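Local structure of S-adenosylmethionine dependent methyltransferase (Mesorhizobium loti, 3BKW) at residues Y68-D73 with T92-D97; R46-G51 with D106-A111; A116-E121 with F142-P147. The protein probably transfers a methyl group from S-adenosylmethionine to an acceptor substrate. One frame throughout, in Å; residues are numbered along the deposited sequence.

Contact 1. Residues Y68-D73 with T92-D97; sequences YVLGLD and TYERAD
Val69 and Thr92 start a run of backbone hydrogen bonds between the two parallel strands of a beta-alpha-beta unit, in which helix 76-84 connects strand 68-73 to strand 91-95 within a Rossmann-like methyltransferase sheet. The partners alternate as expected for parallel strands. Thr92 N gives its hydrogen to Val69 O at 2.8 Å, and Thr92 O in turn receives Gly71 N, also at 2.8 Å. Gly71 O then takes Glu94 N at 3.0 Å. The next bond, Asp73 N to Glu94 O, is weak at 3.5 Å. Ala96 N closes the series on Asp73 O at 2.9 Å. Leu70 and Leu72 spend their own backbone groups on the other neighbour, strand 46-50, through Ile47 and Asp49, while Tyr93 O is met by Arg83. The Asp73 carboxylate is likewise engaged outside the pair, OD1 with Gly53 N and OD2 with Ser75 N.

Side chains add smaller contacts. Thr92 OG1 lies in the plane of the Tyr68 ring, 3.5 Å from its CE1. On one face of the sheet Leu72, its CG anti to the carbonyl carbon (chi1 -57°), runs alongside Glu94, and Leu72 CD2 meets Glu94 CB at 3.8 Å. On the other face, Tyr93 CD1 packs against Gly71 CA at 4.0 Å, close to where a CB would project.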
loop_
_atom_site.group_PDB
_atom_site.type_symbol
_atom_site.label_atom_id
_atom_site.label_comp_id
_atom_site.label_asym_id
_atom_site.label_seq_id
_atom_site.Cartn_x
_atom_site.Cartn_y
_atom_site.Cartn_z
ATOM N N TYR A 68 27.737 13.395 -5.908
ATOM C CA TYR A 68 27.176 14.180 -6.991
ATOM C C TYR A 68 25.659 14.247 -6.864
ATOM O O TYR A 68 25.030 13.235 -6.581
ATOM C CB TYR A 68 27.561 13.546 -8.330
ATOM C CG TYR A 68 26.875 14.155 -9.540
ATOM C CD1 TYR A 68 27.084 15.495 -9.869
ATOM C CD2 TYR A 68 26.023 13.393 -10.359
ATOM C CE1 TYR A 68 26.455 16.080 -10.986
ATOM C CE2 TYR A 68 25.388 13.971 -11.492
ATOM C CZ TYR A 68 25.616 15.313 -11.786
ATOM O OH TYR A 68 25.020 15.907 -12.876
ATOM N N VAL A 69 25.102 15.444 -7.057
ATOM C CA VAL A 69 23.651 15.668 -7.013
ATOM C C VAL A 69 23.216 16.411 -8.280
ATOM O O VAL A 69 23.790 17.444 -8.615
ATOM C CB VAL A 69 23.192 16.471 -5.765
ATOM C CG1 VAL A 69 21.656 16.556 -5.734
ATOM C CG2 VAL A 69 23.688 15.800 -4.487
ATOM N N LEU A 70 22.236 15.848 -8.994
ATOM C CA LEU A 70 21.612 16.474 -10.165
ATOM C C LEU A 70 20.198 16.850 -9.719
ATOM O O LEU A 70 19.394 15.965 -9.403
ATOM C CB LEU A 70 21.557 15.523 -11.355
ATOM C CG LEU A 70 20.797 16.028 -12.601
ATOM C CD1 LEU A 70 21.411 17.330 -13.175
ATOM C CD2 LEU A 70 20.749 14.933 -13.653
ATOM N N GLY A 71 19.920 18.146 -9.669
ATOM C CA GLY A 71 18.602 18.665 -9.309
ATOM C C GLY A 71 17.879 19.074 -10.573
ATOM O O GLY A 71 18.399 19.882 -11.340
ATOM N N LEU A 72 16.686 18.519 -10.787
ATOM C CA LEU A 72 15.874 18.806 -11.966
ATOM C C LEU A 72 14.549 19.466 -11.606
ATOM O O LEU A 72 13.857 19.006 -10.706
ATOM C CB LEU A 72 15.590 17.521 -12.718
ATOM C CG LEU A 72 16.798 16.706 -13.174
ATOM C CD1 LEU A 72 16.310 15.472 -13.982
ATOM C CD2 LEU A 72 17.767 17.541 -13.988
ATOM N N ASP A 73 14.189 20.517 -12.349
ATOM C CA ASP A 73 12.923 21.224 -12.151
ATOM C C ASP A 73 12.540 21.897 -13.481
ATOM O O ASP A 73 13.392 22.128 -14.326
ATOM C CB ASP A 73 13.057 22.250 -11.011
ATOM C CG ASP A 73 11.722 22.624 -10.396
ATOM O OD1 ASP A 73 11.339 21.992 -9.381
ATOM O OD2 ASP A 73 11.044 23.520 -10.949
ATOM N N THR A 92 24.627 19.967 -9.608
ATOM C CA THR A 92 24.289 20.489 -10.933
ATOM C C THR A 92 22.779 20.636 -10.990
ATOM O O THR A 92 22.065 19.721 -10.574
ATOM C CB THR A 92 24.742 19.536 -12.044
ATOM O OG1 THR A 92 26.170 19.448 -12.025
ATOM C CG2 THR A 92 24.273 20.013 -13.441
ATOM N N TYR A 93 22.302 21.785 -11.487
ATOM C CA TYR A 93 20.866 22.032 -11.677
ATOM C C TYR A 93 20.597 22.138 -13.162
ATOM O O TYR A 93 21.337 22.812 -13.869
ATOM C CB TYR A 93 20.413 23.301 -10.978
ATOM C CG TYR A 93 20.444 23.190 -9.475
ATOM C CD1 TYR A 93 19.420 22.531 -8.783
ATOM C CD2 TYR A 93 21.501 23.716 -8.739
ATOM C CE1 TYR A 93 19.451 22.421 -7.380
ATOM C CE2 TYR A 93 21.542 23.605 -7.343
ATOM C CZ TYR A 93 20.509 22.960 -6.672
ATOM O OH TYR A 93 20.538 22.861 -5.292
ATOM N N GLU A 94 19.573 21.431 -13.633
ATOM C CA GLU A 94 19.194 21.473 -15.052
ATOM C C GLU A 94 17.696 21.532 -15.180
ATOM O O GLU A 94 16.974 20.923 -14.388
ATOM C CB GLU A 94 19.704 20.247 -15.805
ATOM C CG GLU A 94 21.220 20.124 -15.893
ATOM C CD GLU A 94 21.680 18.927 -16.729
ATOM O OE1 GLU A 94 20.837 18.107 -17.144
ATOM O OE2 GLU A 94 22.903 18.796 -16.964
ATOM N N ARG A 95 17.225 22.258 -16.191
ATOM C CA ARG A 95 15.795 22.379 -16.443
ATOM C C ARG A 95 15.326 21.067 -17.086
ATOM O O ARG A 95 16.020 20.514 -17.945
ATOM C CB ARG A 95 15.489 23.584 -17.335
ATOM C CG ARG A 95 14.017 23.943 -17.366
ATOM C CD ARG A 95 13.723 25.028 -18.377
ATOM N NE ARG A 95 12.294 25.121 -18.670
ATOM C CZ ARG A 95 11.599 24.275 -19.446
ATOM N NH1 ARG A 95 12.169 23.198 -20.013
ATOM N NH2 ARG A 95 10.294 24.492 -19.643
ATOM N N ALA A 96 14.196 20.540 -16.615
ATOM C CA ALA A 96 13.630 19.301 -17.150
ATOM C C ALA A 96 12.130 19.230 -16.944
ATOM O O ALA A 96 11.608 19.782 -15.979
ATOM C CB ALA A 96 14.289 18.088 -16.525
ATOM N N ASP A 97 11.459 18.548 -17.873
ATOM C CA ASP A 97 10.020 18.308 -17.828
ATOM C C ASP A 97 9.881 16.858 -17.404
ATOM O O ASP A 97 10.253 15.958 -18.163
ATOM C CB ASP A 97 9.403 18.514 -19.221
ATOM C CG ASP A 97 7.878 18.320 -19.248
ATOM O OD1 ASP A 97 7.254 17.899 -18.242
ATOM O OD2 ASP A 97 7.292 18.594 -20.318
#

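Contact 2. Residues R46-G51 with D106-A111; sequences RIVDLG and DSFDLA. With EDO (1,2-ethanediol), chain F.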
loop_
_atom_site.group_PDB
_atom_site.type_symbol
_atom_site.label_atom_id
_atom_site.label_comp_id
_atom_site.label_asym_id
_atom_site.label_seq_id
_atom_site.Cartn_x
_atom_site.Cartn_y
_atom_site.Cartn_z
ATOM N N ARG A 46 25.686 9.064 -5.939
ATOM C CA ARG A 46 25.292 9.878 -7.075
ATOM C C ARG A 46 23.770 9.925 -6.945
ATOM O O ARG A 46 23.121 8.871 -6.894
ATOM C CB ARG A 46 25.693 9.223 -8.370
ATOM C CG ARG A 46 27.213 9.002 -8.488
ATOM C CD ARG A 46 27.501 8.093 -9.648
ATOM N NE ARG A 46 26.953 6.761 -9.388
ATOM C CZ ARG A 46 26.746 5.821 -10.308
ATOM N NH1 ARG A 46 27.075 5.991 -11.587
ATOM N NH2 ARG A 46 26.213 4.673 -9.931
ATOM N N ILE A 47 23.217 11.137 -6.872
ATOM C CA ILE A 47 21.797 11.341 -6.590
ATOM C C ILE A 47 21.126 12.247 -7.603
ATOM O O ILE A 47 21.721 13.238 -8.041
ATOM C CB ILE A 47 21.630 11.979 -5.182
ATOM C CG1 ILE A 47 22.353 11.154 -4.106
ATOM C CG2 ILE A 47 20.129 12.152 -4.822
ATOM C CD1 ILE A 47 22.312 11.744 -2.686
ATOM N N VAL A 48 19.885 11.905 -7.979
ATOM C CA VAL A 48 19.065 12.776 -8.810
ATOM C C VAL A 48 17.822 13.160 -7.998
ATOM O O VAL A 48 17.194 12.288 -7.394
ATOM C CB VAL A 48 18.721 12.184 -10.201
ATOM C CG1 VAL A 48 17.975 10.846 -10.104
ATOM C CG2 VAL A 48 17.933 13.202 -11.036
ATOM N N ASP A 49 17.487 14.458 -8.000
ATOM C CA ASP A 49 16.335 15.006 -7.314
ATOM C C ASP A 49 15.344 15.436 -8.370
ATOM O O ASP A 49 15.605 16.382 -9.105
ATOM C CB ASP A 49 16.765 16.192 -6.438
ATOM C CG ASP A 49 15.633 16.781 -5.634
ATOM O OD1 ASP A 49 14.473 16.399 -5.846
ATOM O OD2 ASP A 49 15.908 17.604 -4.751
ATOM N N LEU A 50 14.222 14.715 -8.466
ATOM C CA LEU A 50 13.200 14.977 -9.474
ATOM C C LEU A 50 12.167 15.948 -8.924
ATOM O O LEU A 50 11.364 15.579 -8.058
ATOM C CB LEU A 50 12.539 13.664 -9.930
ATOM C CG LEU A 50 13.428 12.525 -10.422
ATOM C CD1 LEU A 50 12.639 11.245 -10.663
ATOM C CD2 LEU A 50 14.163 12.931 -11.665
ATOM N N GLY A 51 12.204 17.187 -9.418
ATOM C CA GLY A 51 11.310 18.277 -8.968
ATOM C C GLY A 51 11.972 18.894 -7.750
ATOM O O GLY A 51 11.377 18.993 -6.674
ATOM N N ASP A 106 22.410 3.925 -15.859
ATOM C CA ASP A 106 23.385 3.446 -14.866
ATOM C C ASP A 106 24.249 4.588 -14.283
ATOM O O ASP A 106 25.465 4.442 -14.102
ATOM C CB ASP A 106 24.240 2.373 -15.596
ATOM C CG ASP A 106 25.165 1.588 -14.687
ATOM O OD1 ASP A 106 24.874 1.424 -13.500
ATOM O OD2 ASP A 106 26.205 1.109 -15.190
ATOM N N SER A 107 23.606 5.726 -14.021
ATOM C CA SER A 107 24.284 6.962 -13.582
ATOM C C SER A 107 24.001 7.463 -12.174
ATOM O O SER A 107 24.650 8.437 -11.723
ATOM C CB SER A 107 23.966 8.060 -14.590
ATOM O OG SER A 107 24.591 7.748 -15.821
ATOM N N PHE A 108 23.055 6.829 -11.477
ATOM C CA PHE A 108 22.683 7.245 -10.121
ATOM C C PHE A 108 22.513 6.078 -9.183
ATOM O O PHE A 108 22.146 4.992 -9.595
ATOM C CB PHE A 108 21.407 8.100 -10.159
ATOM C CG PHE A 108 21.561 9.319 -10.983
ATOM C CD1 PHE A 108 22.164 10.449 -10.448
ATOM C CD2 PHE A 108 21.174 9.325 -12.323
ATOM C CE1 PHE A 108 22.350 11.582 -11.226
ATOM C CE2 PHE A 108 21.345 10.457 -13.096
ATOM C CZ PHE A 108 21.943 11.591 -12.545
ATOM N N ASP A 109 22.810 6.312 -7.916
ATOM C CA ASP A 109 22.620 5.329 -6.855
ATOM C C ASP A 109 21.288 5.556 -6.148
ATOM O O ASP A 109 20.761 4.637 -5.521
ATOM C CB ASP A 109 23.747 5.449 -5.835
ATOM C CG ASP A 109 25.089 5.267 -6.459
ATOM O OD1 ASP A 109 25.330 4.155 -6.973
ATOM O OD2 ASP A 109 25.884 6.232 -6.460
ATOM N N LEU A 110 20.780 6.798 -6.195
ATOM C CA LEU A 110 19.538 7.175 -5.540
ATOM C C LEU A 110 18.784 8.184 -6.372
ATOM O O LEU A 110 19.376 9.140 -6.847
ATOM C CB LEU A 110 19.847 7.821 -4.168
ATOM C CG LEU A 110 18.710 8.464 -3.352
ATOM C CD1 LEU A 110 17.630 7.432 -3.017
ATOM C CD2 LEU A 110 19.251 9.161 -2.116
ATOM N N ALA A 111 17.486 7.949 -6.543
ATOM C CA ALA A 111 16.572 8.913 -7.121
ATOM C C ALA A 111 15.619 9.336 -5.995
ATOM O O ALA A 111 15.081 8.492 -5.273
ATOM C CB ALA A 111 15.816 8.340 -8.308
HETATM C C1 EDO F . 23.481 1.512 -5.990
HETATM O O1 EDO F . 24.675 1.682 -6.739
HETATM C C2 EDO F . 23.842 1.112 -4.565
HETATM O O2 EDO F . 24.345 2.252 -3.831
#
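Val48 lays its CB over the centre of the Phe108 ring, 3.8 Å from the centroid and 12° off the ring normal, a CH-pi contact. Its CG1, placed between the backbone N and carbonyl carbon, touches Ala111 CB at 3.8 Å.

At the start of the strand, Arg46 grips Asp109 side-on in a salt bridge: NE reaches OD2 at 3.2 Å, and NH2 reaches OD1 at 3.1 Å. Both oxygens lie in the guanidinium plane, yet they are approached from above the carboxylate, the two planes being 52° apart. A bend at chi3 (-65°) helps by turning NE toward OD2. OD2 also takes Arg46 N, at 2.9 Å, on its anti lone pair. Over one guanidinium face lies the Ser107-Phe108 peptide, and Ser135 also binds NH2. OD1 of Asp109 further accepts a bond from O1 of a 1,2-ethanediol, probably from the crystallisation liquor, at 2.6 Å.

The chain turns a corner at Asp109, and two successive amides converge on Arg46 O: Asp109 N at 2.8 Å and Leu110 N at 3.2 Å. Beyond it Val48 N bonds Leu110 O, and regular parallel pairing sets in.

Strand 46-50 lies between strands 68-73 and 108-114. Ile47, beside Leu110, packs on helix 56-63, Phe108 reaches Tyr68 and Leu70, and Ala111 meets Phe140 of strand 138-145.

Contact 3. Residues A116-E121 with F142-P147; sequences ALHYVE and FSTEHP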
loop_
_atom_site.group_PDB
_atom_site.type_symbol
_atom_site.label_atom_id
_atom_site.label_comp_id
_atom_site.label_asym_id
_atom_site.label_seq_id
_atom_site.Cartn_x
_atom_site.Cartn_y
_atom_site.Cartn_z
ATOM N N ALA A 116 6.148 15.659 -6.315
ATOM C CA ALA A 116 6.175 15.982 -7.749
ATOM C C ALA A 116 5.444 14.972 -8.627
ATOM O O ALA A 116 4.841 15.351 -9.612
ATOM C CB ALA A 116 7.633 16.096 -8.239
ATOM N N LEU A 117 5.524 13.682 -8.286
ATOM C CA LEU A 117 5.018 12.635 -9.149
ATOM C C LEU A 117 3.518 12.573 -9.284
ATOM O O LEU A 117 3.042 12.086 -10.303
ATOM C CB LEU A 117 5.595 11.272 -8.798
ATOM C CG LEU A 117 7.124 11.116 -8.865
ATOM C CD1 LEU A 117 7.399 9.601 -8.910
ATOM C CD2 LEU A 117 7.808 11.813 -10.000
ATOM N N HIS A 118 2.779 13.150 -8.327
ATOM C CA HIS A 118 1.322 13.253 -8.469
ATOM C C HIS A 118 0.878 14.194 -9.595
ATOM O O HIS A 118 -0.295 14.207 -9.936
ATOM C CB HIS A 118 0.578 13.526 -7.166
ATOM C CG HIS A 118 1.080 14.703 -6.408
ATOM N ND1 HIS A 118 1.967 14.582 -5.370
ATOM C CD2 HIS A 118 0.835 16.022 -6.536
ATOM C CE1 HIS A 118 2.232 15.775 -4.871
ATOM N NE2 HIS A 118 1.577 16.670 -5.575
ATOM N N TYR A 119 1.804 14.987 -10.152
ATOM C CA TYR A 119 1.519 15.842 -11.318
ATOM C C TYR A 119 1.908 15.228 -12.674
ATOM O O TYR A 119 1.669 15.835 -13.714
ATOM C CB TYR A 119 2.200 17.205 -11.148
ATOM C CG TYR A 119 1.806 17.909 -9.861
ATOM C CD1 TYR A 119 0.457 18.166 -9.564
ATOM C CD2 TYR A 119 2.770 18.321 -8.935
ATOM C CE1 TYR A 119 0.072 18.813 -8.373
ATOM C CE2 TYR A 119 2.386 18.987 -7.739
ATOM C CZ TYR A 119 1.030 19.222 -7.476
ATOM O OH TYR A 119 0.601 19.843 -6.302
ATOM N N VAL A 120 2.445 13.997 -12.650
ATOM C CA VAL A 120 2.916 13.301 -13.854
ATOM C C VAL A 120 1.820 12.355 -14.310
ATOM O O VAL A 120 1.479 11.457 -13.564
ATOM C CB VAL A 120 4.247 12.546 -13.566
ATOM C CG1 VAL A 120 4.679 11.726 -14.770
ATOM C CG2 VAL A 120 5.347 13.555 -13.206
ATOM N N GLU A 121 1.315 12.526 -15.535
ATOM C CA GLU A 121 0.221 11.696 -16.038
ATOM C C GLU A 121 0.651 10.251 -16.264
ATOM O O GLU A 121 -0.012 9.329 -15.776
ATOM C CB GLU A 121 -0.376 12.276 -17.321
ATOM C CG GLU A 121 -1.655 11.573 -17.768
ATOM C CD GLU A 121 -2.414 12.312 -18.863
ATOM O OE1 GLU A 121 -1.812 13.129 -19.594
ATOM O OE2 GLU A 121 -3.631 12.055 -18.989
ATOM N N PHE A 142 10.372 8.443 -2.776
ATOM C CA PHE A 142 9.554 9.576 -3.119
ATOM C C PHE A 142 8.291 9.728 -2.295
ATOM O O PHE A 142 7.777 8.750 -1.732
ATOM C CB PHE A 142 9.213 9.519 -4.622
ATOM C CG PHE A 142 8.316 8.356 -5.034
ATOM C CD1 PHE A 142 6.932 8.530 -5.090
ATOM C CD2 PHE A 142 8.845 7.097 -5.379
ATOM C CE1 PHE A 142 6.075 7.484 -5.496
ATOM C CE2 PHE A 142 7.988 6.031 -5.789
ATOM C CZ PHE A 142 6.596 6.240 -5.834
ATOM N N SER A 143 7.802 10.973 -2.257
ATOM C CA SER A 143 6.550 11.305 -1.607
ATOM C C SER A 143 5.584 11.844 -2.633
ATOM O O SER A 143 5.980 12.522 -3.591
ATOM C CB SER A 143 6.749 12.324 -0.503
ATOM O OG SER A 143 7.298 13.525 -1.012
ATOM N N THR A 144 4.317 11.507 -2.435
ATOM C CA THR A 144 3.217 12.023 -3.235
ATOM C C THR A 144 2.023 12.267 -2.319
ATOM O O THR A 144 1.973 11.770 -1.205
ATOM C CB THR A 144 2.777 11.026 -4.373
ATOM O OG1 THR A 144 2.532 9.717 -3.814
ATOM C CG2 THR A 144 3.853 10.905 -5.469
ATOM N N GLU A 145 1.057 13.033 -2.797
ATOM C CA GLU A 145 -0.215 13.146 -2.110
ATOM C C GLU A 145 -0.848 11.764 -2.083
ATOM O O GLU A 145 -0.805 11.016 -3.057
ATOM C CB GLU A 145 -1.168 14.117 -2.800
ATOM C CG GLU A 145 -0.818 15.562 -2.531
ATOM C CD GLU A 145 -1.726 16.570 -3.177
ATOM O OE1 GLU A 145 -2.838 16.214 -3.589
ATOM O OE2 GLU A 145 -1.297 17.726 -3.263
ATOM N N HIS A 146 -1.394 11.421 -0.931
ATOM C CA HIS A 146 -2.018 10.106 -0.713
ATOM C C HIS A 146 -3.351 10.048 -1.474
ATOM O O HIS A 146 -4.035 11.069 -1.574
ATOM C CB HIS A 146 -2.277 9.936 0.790
ATOM C CG HIS A 146 -2.590 8.537 1.204
ATOM N ND1 HIS A 146 -3.812 7.941 0.977
ATOM C CD2 HIS A 146 -1.848 7.630 1.882
ATOM C CE1 HIS A 146 -3.798 6.715 1.467
ATOM N NE2 HIS A 146 -2.619 6.500 2.023
ATOM N N PRO A 147 -3.702 8.868 -2.053
ATOM C CA PRO A 147 -5.013 8.810 -2.714
ATOM C C PRO A 147 -6.251 9.133 -1.836
ATOM O O PRO A 147 -7.258 9.607 -2.350
ATOM C CB PRO A 147 -5.032 7.386 -3.318
ATOM C CG PRO A 147 -4.030 6.639 -2.556
ATOM C CD PRO A 147 -2.963 7.600 -2.195
HETATM O O HOH W 1 7.246 12.933 -6.011
HETATM O O HOH W 2 -1.884 19.299 -5.392
#
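His118 and Thr144 bring the two backbones closest, with their CA atoms 5.7 Å apart. Residues 117-119 form a short 3-10 turn in the loop after strand 108-114, held by Tyr119 N to Ala116 O and Val120 N to Leu117 O, whereas 142-145 is the end of strand 138-145. A water links the two backbones, accepting from Leu117 N at 2.9 Å and donating to Ser143 O at 2.8 Å.

Leu117 crosses Phe142 at about a right angle and puts CD1 over the ring face, 4.2 Å from the centroid and somewhat toward the rim. Its CB meets Thr144 CG2 at 3.8 Å. The first torsion of His118 (chi1 53°) sets CG between the backbone N and the carbonyl carbon. The imidazole meets the strand at two residues: Thr144 CA lies at its edge, and Glu145 CG stands over one face, 4.0 Å from the centroid. His118 CD2 in turn sits over the centre of the Tyr119 ring. An alanine at His118 would probably leave Glu145 CG without the ring it stands over and the Tyr119 face without CD2, opening a gap beside the strand end.

A second water donates to Glu145 OE2 at 2.7 Å and accepts from Tyr119 OH, also at 2.7 Å, while OE1 forms a salt bridge with Lys189. A 1,2-ethanediol, probably from the crystallisation liquor, lies near the His118 side chain, consistent with a pocket. Loop and strand thus meet directly through apolar and CH-pi contacts, while the two water bridges carry polar links between them; the Glu145 carboxylate is held by Lys189 directly and by Tyr119 through water.

In the fold
From the N terminus, residues 46-51 come first in the chain, and helix 56-63 and strand 68-73 follow before their partner is reached. Contact 1 closes the shorter loop, bringing 92-97 back to 68-73 around helix 76-84 and joining the outermost strand 91-95 to its neighbour. Contact 2 closes the longer one where 106-111 returns to 46-51, so the first loop lies wholly within the second. The two meet where strands 68-73 and 46-50 run side by side in the sheet, with Leu72 O probably bonding Gly51 N. Contact 3 follows in series, joining the loop after strand 108-114 to the end of strand 138-145; it touches contact 2 through Leu50 O and Ala116 CB.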